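Side-chain contacts in serine acetyltransferase 1, putative (PDB 7BW9), which probably transfers an acetyl group from acetyl-CoA to serine, feeding cysteine biosynthesis, and is here bound to cysteine: residues Lys33-Leu36 with Glu37-Leu40; Pro128-His131 with Val132-Gln136; Ile148-Ser151 with Arg152-Met155. All blocks are in the same frame, centred on the assembly; numbering follows the deposited sequence.

Contact 1: Lys33-Leu36 with Glu37-Leu40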
ATOM      1  N   LYS A  33      -3.244   7.076  15.097  1.00 30.64           N
ATOM      2  CA  LYS A  33      -3.384   5.638  15.285  1.00 31.52           C
ATOM      3  C   LYS A  33      -2.784   4.890  14.100  1.00 34.72           C
ATOM      4  O   LYS A  33      -2.875   5.343  12.956  1.00 32.32           O
ATOM      5  CB  LYS A  33      -4.856   5.247  15.442  1.00 36.39           C
ATOM      6  CG  LYS A  33      -5.459   5.583  16.802  1.00 49.60           C
ATOM      7  CD  LYS A  33      -6.678   6.496  16.656  1.00 63.43           C
ATOM      8  CE  LYS A  33      -7.980   5.702  16.540  1.00 65.32           C
ATOM      9  NZ  LYS A  33      -9.119   6.376  17.238  1.00 61.24           N
ATOM     10  N   SER A  34      -2.171   3.738  14.383  1.00 28.85           N
ATOM     11  CA  SER A  34      -1.674   2.846  13.340  1.00 29.43           C
ATOM     12  C   SER A  34      -1.679   1.410  13.849  1.00 27.85           C
ATOM     13  O   SER A  34      -2.685   0.708  13.717  1.00 36.56           O
ATOM     14  CB  SER A  34      -0.274   3.267  12.883  1.00 24.66           C
ATOM     15  OG  SER A  34       0.569   3.588  13.984  1.00 27.47           O
ATOM     16  N   PHE A  35      -0.562   0.951  14.410  1.00 24.58           N
ATOM     17  CA  PHE A  35      -0.517  -0.321  15.120  1.00 20.65           C
ATOM     18  C   PHE A  35       0.423  -0.153  16.305  1.00 19.87           C
ATOM     19  O   PHE A  35       1.132   0.849  16.419  1.00 18.93           O
ATOM     20  CB  PHE A  35      -0.099  -1.487  14.211  1.00 17.36           C
ATOM     21  CG  PHE A  35       1.260  -1.335  13.613  1.00 19.24           C
ATOM     22  CD1 PHE A  35       1.430  -0.671  12.393  1.00 25.27           C
ATOM     23  CD2 PHE A  35       2.370  -1.874  14.243  1.00 14.70           C
ATOM     24  CE1 PHE A  35       2.683  -0.537  11.817  1.00 17.72           C
ATOM     25  CE2 PHE A  35       3.638  -1.735  13.688  1.00 17.32           C
ATOM     26  CZ  PHE A  35       3.797  -1.064  12.473  1.00 18.95           C
ATOM     27  N   LEU A  36       0.404  -1.128  17.213  1.00 22.48           N
ATOM     28  CA  LEU A  36       0.920  -0.874  18.556  1.00 22.03           C
ATOM     29  C   LEU A  36       2.379  -0.422  18.523  1.00 19.45           C
ATOM     30  O   LEU A  36       2.712   0.640  19.056  1.00 14.30           O
ATOM     31  CB  LEU A  36       0.752  -2.107  19.441  1.00 23.48           C
ATOM     32  CG  LEU A  36       1.035  -1.863  20.930  1.00 29.00           C
ATOM     33  CD1 LEU A  36       0.504  -0.499  21.385  1.00 32.51           C
ATOM     34  CD2 LEU A  36       0.407  -2.962  21.772  1.00 34.84           C
ATOM     35  N   GLU A  37       3.257  -1.188  17.859  1.00 21.63           N
ATOM     36  CA  GLU A  37       4.684  -0.852  17.911  1.00 17.84           C
ATOM     37  C   GLU A  37       4.963   0.516  17.300  1.00 17.44           C
ATOM     38  O   GLU A  37       5.780   1.274  17.830  1.00 16.69           O
ATOM     39  CB  GLU A  37       5.518  -1.927  17.224  1.00 16.07           C
ATOM     40  CG  GLU A  37       5.428  -3.279  17.878  1.00 21.22           C
ATOM     41  CD  GLU A  37       4.358  -4.141  17.231  1.00 26.92           C
ATOM     42  OE1 GLU A  37       3.253  -3.618  16.956  1.00 25.81           O
ATOM     43  OE2 GLU A  37       4.633  -5.330  16.979  1.00 24.39           O
ATOM     44  N   LEU A  38       4.275   0.870  16.207  1.00 16.62           N
ATOM     45  CA  LEU A  38       4.539   2.165  15.577  1.00 21.40           C
ATOM     46  C   LEU A  38       4.057   3.318  16.454  1.00 19.86           C
ATOM     47  O   LEU A  38       4.780   4.306  16.663  1.00 13.79           O
ATOM     48  CB  LEU A  38       3.880   2.238  14.198  1.00 18.75           C
ATOM     49  CG  LEU A  38       4.101   3.611  13.554  1.00 22.38           C
ATOM     50  CD1 LEU A  38       5.601   3.914  13.369  1.00 16.75           C
ATOM     51  CD2 LEU A  38       3.336   3.751  12.241  1.00 18.40           C
ATOM     52  N   GLU A  39       2.827   3.220  16.961  1.00 18.58           N
ATOM     53  CA  GLU A  39       2.324   4.263  17.853  1.00 20.45           C
ATOM     54  C   GLU A  39       3.262   4.464  19.035  1.00 15.11           C
ATOM     55  O   GLU A  39       3.608   5.600  19.385  1.00 16.38           O
ATOM     56  CB  GLU A  39       0.911   3.914  18.336  1.00 15.27           C
ATOM     57  CG  GLU A  39      -0.141   3.920  17.257  1.00 27.82           C
ATOM     58  CD  GLU A  39      -1.326   3.016  17.589  1.00 40.56           C
ATOM     59  OE1 GLU A  39      -1.539   2.728  18.793  1.00 42.61           O
ATOM     60  OE2 GLU A  39      -2.041   2.596  16.648  1.00 37.06           O
ATOM     61  N   LEU A  40       3.720   3.367  19.637  1.00 16.32           N
ATOM     62  CA  LEU A  40       4.577   3.483  20.814  1.00 14.41           C
ATOM     63  C   LEU A  40       5.938   4.047  20.459  1.00 19.72           C
ATOM     64  O   LEU A  40       6.454   4.923  21.167  1.00 18.16           O
ATOM     65  CB  LEU A  40       4.726   2.127  21.496  1.00 16.99           C
ATOM     66  CG  LEU A  40       3.504   1.720  22.327  1.00 21.86           C
ATOM     67  CD1 LEU A  40       3.723   0.351  22.957  1.00 20.19           C
ATOM     68  CD2 LEU A  40       3.215   2.776  23.395  1.00 20.65           C
TER
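Phe35 and Leu38 are set roughly perpendicular where the chain leaves a loop and winds into helix 36-45, with Phe35 at the N-cap position. The contact is thus a helix N-terminus, and it illustrates how the residues just before a first turn can be folded back on it. Leu38 CB lies over one face of the Phe35 ring, a CH-pi contact in which the carbon stands 3.9 Å from the centroid, displaced toward the rim. The ring reaches this place because CG of Phe35 sits between the backbone N and the carbonyl carbon (chi1 61°), which brings the ring back against Leu38. At its edge, and in its plane, comes Glu37 OE1, which is 3.3 Å from Phe35 CD2; the carboxylate is turned 80° against the ring, so the electron-rich oxygen faces the positive rim of the aromatic and not its pi cloud. The other oxygen of that buried acid, OE2, is hydrogen-bonded to Tyr150 OH of helix 148-162 and more weakly to His71 NE2 of helix 58-79, which would help fix the rotation of the carboxylate.

Glu39 turns back over the helix N-terminus. Glu39 OE2 accepts a hydrogen bond from Ser34 N on the anti side of the carboxylate; the modelled 2.5 Å is unusually short, and the exact length is doubtful. Glu39 N gives a 3.0 Å bond to Phe35 O. The acid therefore spans the helix start with both its backbone and its side chain, and a negative group at this end would suit the helix dipole. Ser34 OG leans on Leu38 CD2. One residue further along, Leu36 and Leu40 run alongside each other in the same direction, and their CD1 atoms are 3.7 Å apart.

Contact 2: Pro128-His131 with Val132-Gln136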
ATOM      1  N   PRO A 128       5.967   8.665   5.369  1.00 19.00           N
ATOM      2  CA  PRO A 128       6.067   7.199   5.507  1.00 14.26           C
ATOM      3  C   PRO A 128       7.493   6.684   5.478  1.00 17.55           C
ATOM      4  O   PRO A 128       7.758   5.619   6.051  1.00 14.48           O
ATOM      5  CB  PRO A 128       5.265   6.663   4.313  1.00 15.29           C
ATOM      6  CG  PRO A 128       5.283   7.786   3.310  1.00 18.98           C
ATOM      7  CD  PRO A 128       5.275   9.065   4.132  1.00 17.44           C
ATOM      8  N   GLY A 129       8.408   7.385   4.797  1.00 14.65           N
ATOM      9  CA  GLY A 129       9.793   6.942   4.760  1.00 16.71           C
ATOM     10  C   GLY A 129      10.478   7.060   6.105  1.00 18.04           C
ATOM     11  O   GLY A 129      11.384   6.279   6.413  1.00 14.13           O
ATOM     12  N   ILE A 130      10.050   8.032   6.916  1.00 14.79           N
ATOM     13  CA  ILE A 130      10.539   8.165   8.280  1.00 16.22           C
ATOM     14  C   ILE A 130       9.935   7.082   9.157  1.00 15.56           C
ATOM     15  O   ILE A 130      10.630   6.455   9.965  1.00 16.46           O
ATOM     16  CB  ILE A 130      10.215   9.568   8.833  1.00 15.19           C
ATOM     17  CG1 ILE A 130      10.941  10.648   8.039  1.00 17.26           C
ATOM     18  CG2 ILE A 130      10.547   9.649  10.307  1.00 17.87           C
ATOM     19  CD1 ILE A 130      12.437  10.481   7.993  1.00 18.91           C
ATOM     20  N   HIS A 131       8.633   6.836   9.011  1.00 18.34           N
ATOM     21  CA  HIS A 131       7.994   5.833   9.861  1.00 23.27           C
ATOM     22  C   HIS A 131       8.574   4.457   9.594  1.00 13.56           C
ATOM     23  O   HIS A 131       8.770   3.673  10.527  1.00 19.34           O
ATOM     24  CB  HIS A 131       6.472   5.836   9.669  1.00 13.23           C
ATOM     25  CG  HIS A 131       5.822   7.119  10.096  1.00 20.07           C
ATOM     26  ND1 HIS A 131       4.557   7.488   9.691  1.00 20.34           N
ATOM     27  CD2 HIS A 131       6.276   8.123  10.884  1.00 17.22           C
ATOM     28  CE1 HIS A 131       4.259   8.667  10.211  1.00 25.15           C
ATOM     29  NE2 HIS A 131       5.284   9.073  10.942  1.00 21.85           N
ATOM     30  N   VAL A 132       8.891   4.153   8.336  1.00 12.31           N
ATOM     31  CA  VAL A 132       9.421   2.819   8.061  1.00 13.37           C
ATOM     32  C   VAL A 132      10.799   2.658   8.694  1.00 12.24           C
ATOM     33  O   VAL A 132      11.159   1.563   9.139  1.00 14.66           O
ATOM     34  CB  VAL A 132       9.435   2.530   6.541  1.00 15.18           C
ATOM     35  CG1 VAL A 132      10.571   3.269   5.840  1.00 14.45           C
ATOM     36  CG2 VAL A 132       9.567   1.032   6.282  1.00 16.45           C
ATOM     37  N   MET A 133      11.575   3.743   8.780  1.00 14.23           N
ATOM     38  CA  MET A 133      12.907   3.657   9.365  1.00 14.71           C
ATOM     39  C   MET A 133      12.868   3.611  10.890  1.00 15.02           C
ATOM     40  O   MET A 133      13.708   2.939  11.497  1.00 15.39           O
ATOM     41  CB  MET A 133      13.768   4.820   8.873  1.00 15.86           C
ATOM     42  CG  MET A 133      14.201   4.654   7.400  1.00 18.59           C
ATOM     43  SD  MET A 133      14.804   2.990   6.997  1.00 24.73           S
ATOM     44  CE  MET A 133      16.227   2.923   8.104  1.00 16.63           C
ATOM     45  N   MET A 134      11.908   4.297  11.526  1.00 11.34           N
ATOM     46  CA  MET A 134      11.658   4.054  12.947  1.00 16.07           C
ATOM     47  C   MET A 134      11.490   2.561  13.226  1.00 16.27           C
ATOM     48  O   MET A 134      12.106   2.011  14.143  1.00 20.34           O
ATOM     49  CB  MET A 134      10.408   4.809  13.406  1.00 20.86           C
ATOM     50  CG  MET A 134      10.441   6.320  13.248  1.00 24.24           C
ATOM     51  SD  MET A 134       8.928   7.021  13.962  1.00 21.98           S
ATOM     52  CE  MET A 134       9.238   8.784  13.843  1.00 19.82           C
ATOM     53  N   ILE A 135      10.660   1.883  12.434  1.00 12.44           N
ATOM     54  CA  ILE A 135      10.463   0.451  12.633  1.00 13.08           C
ATOM     55  C   ILE A 135      11.711  -0.337  12.237  1.00 15.61           C
ATOM     56  O   ILE A 135      12.123  -1.264  12.951  1.00 12.96           O
ATOM     57  CB  ILE A 135       9.229  -0.025  11.853  1.00 11.95           C
ATOM     58  CG1 ILE A 135       8.013   0.798  12.258  1.00 20.45           C
ATOM     59  CG2 ILE A 135       8.973  -1.515  12.091  1.00 10.22           C
ATOM     60  CD1 ILE A 135       7.605   0.631  13.743  1.00 18.95           C
ATOM     61  N   GLN A 136      12.330   0.006  11.093  1.00 13.17           N
ATOM     62  CA  GLN A 136      13.421  -0.822  10.573  1.00 11.49           C
ATOM     63  C   GLN A 136      14.624  -0.814  11.504  1.00 14.27           C
ATOM     64  O   GLN A 136      15.245  -1.858  11.731  1.00 13.25           O
ATOM     65  CB  GLN A 136      13.846  -0.358   9.177  1.00 10.77           C
ATOM     66  CG  GLN A 136      14.553  -1.477   8.338  1.00 15.62           C
ATOM     67  CD  GLN A 136      16.037  -1.608   8.639  1.00 15.15           C
ATOM     68  OE1 GLN A 136      16.661  -0.654   9.095  1.00 20.99           O
ATOM     69  NE2 GLN A 136      16.599  -2.797   8.419  1.00 12.23           N
TER
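Torsions decide how Ile130 meets Met134 one turn further along helix 128-144. In Ile130 the branch methyl CG2 takes the place opposite the backbone N, with chi1 at -64° setting CG1 beside that N instead; in Met134 the chain leaves with CG beside the backbone N and then runs fully extended (chi2 -176°). The extended methionine carries its terminal methyl out to the isoleucine, and the two side chains meet at a slant with Met134 CE 3.9 Å from Ile130 CG2. Halfway along, Met134 SD passes the His131 ring at 4.2 Å from CD2, a loose Met-aromatic approach that is neither over the face nor at the edge. The imidazole is held through NE2, which is hydrogen-bonded to Ile124 O, a carbonyl of the preceding helix.

The stretch is a worked case of the i to i+4 pattern at the start of an alpha-helix. Pro128, which has no N-H to give, stands in the first turn, where none is needed, and its O receives Val132 N at 2.9 Å. Met134 N reaches Ile130 O at 3.0 Å, and Ile135 N reaches His131 O. Between these regular bonds Met133 N is shared, weakly, by the carbonyls of Gly129 and Ile130. Gly129 O is further packed by carbon: Val132 CG1 lies 3.2 Å from it, and Met133 CG 3.4 Å.

Buried near the centre of the chain, this turn is packed round by several elements. Ile130, Met133 and Met134 lean on helix 96-113; His131 and Met134 touch Gln42 of helix 36-45; Ile135 wedges between helices 36-45 and 148-162; and Val132 and Met133 rest on Ile166 in strand 165-166, at the beginning of the left-handed beta-helix.

Contact 3: Ile148-Ser151 with Arg152-Met155; sequences IEYS and RELM
Glu149 O is gripped by two N-H groups of the next turn of helix 148-162: Glu153 N points at it almost dead straight at 3.1 Å (N-H...O angle 175°), and Arg152 N adds a weak second bond. This is the i to i+4 pattern of the alpha-helix with an i to i+3 bond beside it, in the last helix before the beta-helix begins. The pattern continues regularly, with Leu154 N on Tyr150 O at 2.8 Å and Met155 N on Ser151 O at 3.0 Å.

The Tyr150 ring reaches forward to Leu154 and Glu153, one turn on. With CG turned opposite the backbone N (chi1 167°), the phenol extends toward Leu154, whose CB stands over one face, toward the rim, 4.1 Å from CZ of Tyr150. Glu153 approaches differently: its OE2 lies at the ring edge, close to the ring plane and 3.8 Å from Tyr150 CD1, with the carboxylate turned 84° against the aromatic. One ring is thus met by carbon on a face and by an acid at its edge.

Glu153 OE1 is hydrogen-bonded to Tyr79 OH and salt-bridged to Arg125 of the third subunit, and Glu149 OE2 bonds Ser119 OG of that subunit, so this helix face belongs to the trimer interface. Arg152 forms a salt bridge through NE with Glu156, and Ser151 OG turns back to Asp147 O at the beginning of the helix. At the far end of the phenol, whose OH is bonded to Glu37, both methyls of Leu154 approach Tyr150 OH from the same side, CD1 at 3.8 Å and CD2 at 4.0 Å.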
ATOM      1  N   ILE A 148      14.802 -13.844  13.826  1.00 29.87           N
ATOM      2  CA  ILE A 148      14.500 -13.557  12.432  1.00 31.45           C
ATOM      3  C   ILE A 148      13.001 -13.574  12.159  1.00 30.11           C
ATOM      4  O   ILE A 148      12.555 -12.943  11.194  1.00 32.68           O
ATOM      5  CB  ILE A 148      15.246 -14.513  11.486  1.00 34.19           C
ATOM      6  CG1 ILE A 148      14.722 -15.945  11.629  1.00 37.79           C
ATOM      7  CG2 ILE A 148      16.744 -14.435  11.745  1.00 29.92           C
ATOM      8  CD1 ILE A 148      15.422 -16.932  10.739  1.00 42.03           C
ATOM      9  N   GLU A 149      12.207 -14.225  13.011  1.00 27.13           N
ATOM     10  CA  GLU A 149      10.784 -14.371  12.738  1.00 25.93           C
ATOM     11  C   GLU A 149      10.002 -13.123  13.133  1.00 25.29           C
ATOM     12  O   GLU A 149       9.245 -12.575  12.321  1.00 22.84           O
ATOM     13  CB  GLU A 149      10.229 -15.592  13.465  1.00 30.18           C
ATOM     14  CG  GLU A 149      10.973 -16.897  13.221  1.00 35.17           C
ATOM     15  CD  GLU A 149      10.360 -17.764  12.127  1.00 39.59           C
ATOM     16  OE1 GLU A 149       9.156 -17.605  11.826  1.00 41.37           O
ATOM     17  OE2 GLU A 149      11.091 -18.618  11.574  1.00 49.06           O
ATOM     18  N   TYR A 150      10.145 -12.663  14.382  1.00 20.85           N
ATOM     19  CA  TYR A 150       9.323 -11.533  14.803  1.00 23.65           C
ATOM     20  C   TYR A 150       9.783 -10.237  14.143  1.00 17.73           C
ATOM     21  O   TYR A 150       8.953  -9.392  13.802  1.00 20.65           O
ATOM     22  CB  TYR A 150       9.299 -11.372  16.325  1.00 21.22           C
ATOM     23  CG  TYR A 150       8.719 -10.022  16.689  1.00 15.40           C
ATOM     24  CD1 TYR A 150       7.363  -9.757  16.524  1.00 21.21           C
ATOM     25  CD2 TYR A 150       9.540  -8.984  17.087  1.00 19.14           C
ATOM     26  CE1 TYR A 150       6.841  -8.511  16.813  1.00 20.43           C
ATOM     27  CE2 TYR A 150       9.035  -7.741  17.373  1.00 17.09           C
ATOM     28  CZ  TYR A 150       7.694  -7.503  17.237  1.00 21.00           C
ATOM     29  OH  TYR A 150       7.226  -6.246  17.534  1.00 26.06           O
ATOM     30  N   SER A 151      11.097 -10.053  13.956  1.00 17.85           N
ATOM     31  CA  SER A 151      11.567  -8.859  13.256  1.00 21.75           C
ATOM     32  C   SER A 151      10.980  -8.764  11.842  1.00 16.18           C
ATOM     33  O   SER A 151      10.739  -7.657  11.346  1.00 13.91           O
ATOM     34  CB  SER A 151      13.096  -8.837  13.219  1.00 14.58           C
ATOM     35  OG  SER A 151      13.616  -9.919  12.473  1.00 19.79           O
ATOM     36  N   ARG A 152      10.710  -9.908  11.204  1.00 18.32           N
ATOM     37  CA  ARG A 152      10.098  -9.903   9.876  1.00 16.36           C
ATOM     38  C   ARG A 152       8.621  -9.557   9.957  1.00 16.98           C
ATOM     39  O   ARG A 152       8.121  -8.733   9.178  1.00 17.83           O
ATOM     40  CB  ARG A 152      10.290 -11.260   9.195  1.00 21.40           C
ATOM     41  CG  ARG A 152       9.625 -11.361   7.820  1.00 21.18           C
ATOM     42  CD  ARG A 152      10.353 -10.497   6.783  1.00 23.60           C
ATOM     43  NE  ARG A 152       9.646 -10.407   5.505  1.00 27.81           N
ATOM     44  CZ  ARG A 152       9.805 -11.259   4.493  1.00 23.50           C
ATOM     45  NH1 ARG A 152      10.639 -12.285   4.606  1.00 23.05           N
ATOM     46  NH2 ARG A 152       9.117 -11.099   3.373  1.00 21.19           N
ATOM     47  N   GLU A 153       7.900 -10.202  10.882  1.00 19.63           N
ATOM     48  CA  GLU A 153       6.514  -9.844  11.157  1.00 20.24           C
ATOM     49  C   GLU A 153       6.382  -8.346  11.424  1.00 20.03           C
ATOM     50  O   GLU A 153       5.498  -7.673  10.878  1.00 13.96           O
ATOM     51  CB  GLU A 153       6.004 -10.655  12.352  1.00 21.75           C
ATOM     52  CG  GLU A 153       4.507 -10.557  12.604  1.00 30.92           C
ATOM     53  CD  GLU A 153       4.096 -11.212  13.926  1.00 39.29           C
ATOM     54  OE1 GLU A 153       3.865 -12.442  13.942  1.00 37.94           O
ATOM     55  OE2 GLU A 153       4.027 -10.499  14.953  1.00 49.67           O
ATOM     56  N   LEU A 154       7.268  -7.808  12.260  1.00 15.52           N
ATOM     57  CA  LEU A 154       7.270  -6.372  12.526  1.00 15.55           C
ATOM     58  C   LEU A 154       7.430  -5.566  11.241  1.00 13.52           C
ATOM     59  O   LEU A 154       6.662  -4.632  10.976  1.00 13.16           O
ATOM     60  CB  LEU A 154       8.380  -6.043  13.519  1.00 14.43           C
ATOM     61  CG  LEU A 154       8.551  -4.589  13.905  1.00 17.62           C
ATOM     62  CD1 LEU A 154       7.240  -4.052  14.487  1.00 17.77           C
ATOM     63  CD2 LEU A 154       9.701  -4.503  14.931  1.00 14.52           C
ATOM     64  N   MET A 155       8.412  -5.928  10.408  1.00 13.93           N
ATOM     65  CA  MET A 155       8.570  -5.210   9.147  1.00 14.40           C
ATOM     66  C   MET A 155       7.357  -5.376   8.234  1.00 14.45           C
ATOM     67  O   MET A 155       7.012  -4.440   7.497  1.00 11.97           O
ATOM     68  CB  MET A 155       9.839  -5.660   8.423  1.00 15.17           C
ATOM     69  CG  MET A 155      11.133  -5.170   9.078  1.00 17.07           C
ATOM     70  SD  MET A 155      11.069  -3.469   9.653  1.00 15.69           S
ATOM     71  CE  MET A 155      10.930  -2.525   8.143  1.00 14.80           C
TER

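In the fold
From the N terminus, contact 1 folds the loop before helix 36-45 onto that helix's first turn; contact 2 lies in the opening turns of helix 128-144, and contact 3 in those of helix 148-162. All are local and come in series, so none nests in or crosses another, and the long-range ties lie between them. Contacts 1 and 2 meet where Leu38 CD1 packs on Ile135 CD1, contacts 2 and 3 where Ile135 CG2 touches Leu154 CG, and contacts 1 and 3 through Glu37 and Tyr150. Ile135 thus sits at the junction of the three helices, while residues 128-136 and 148-155 carry the bundle toward the beta-helix and neighbouring subunits.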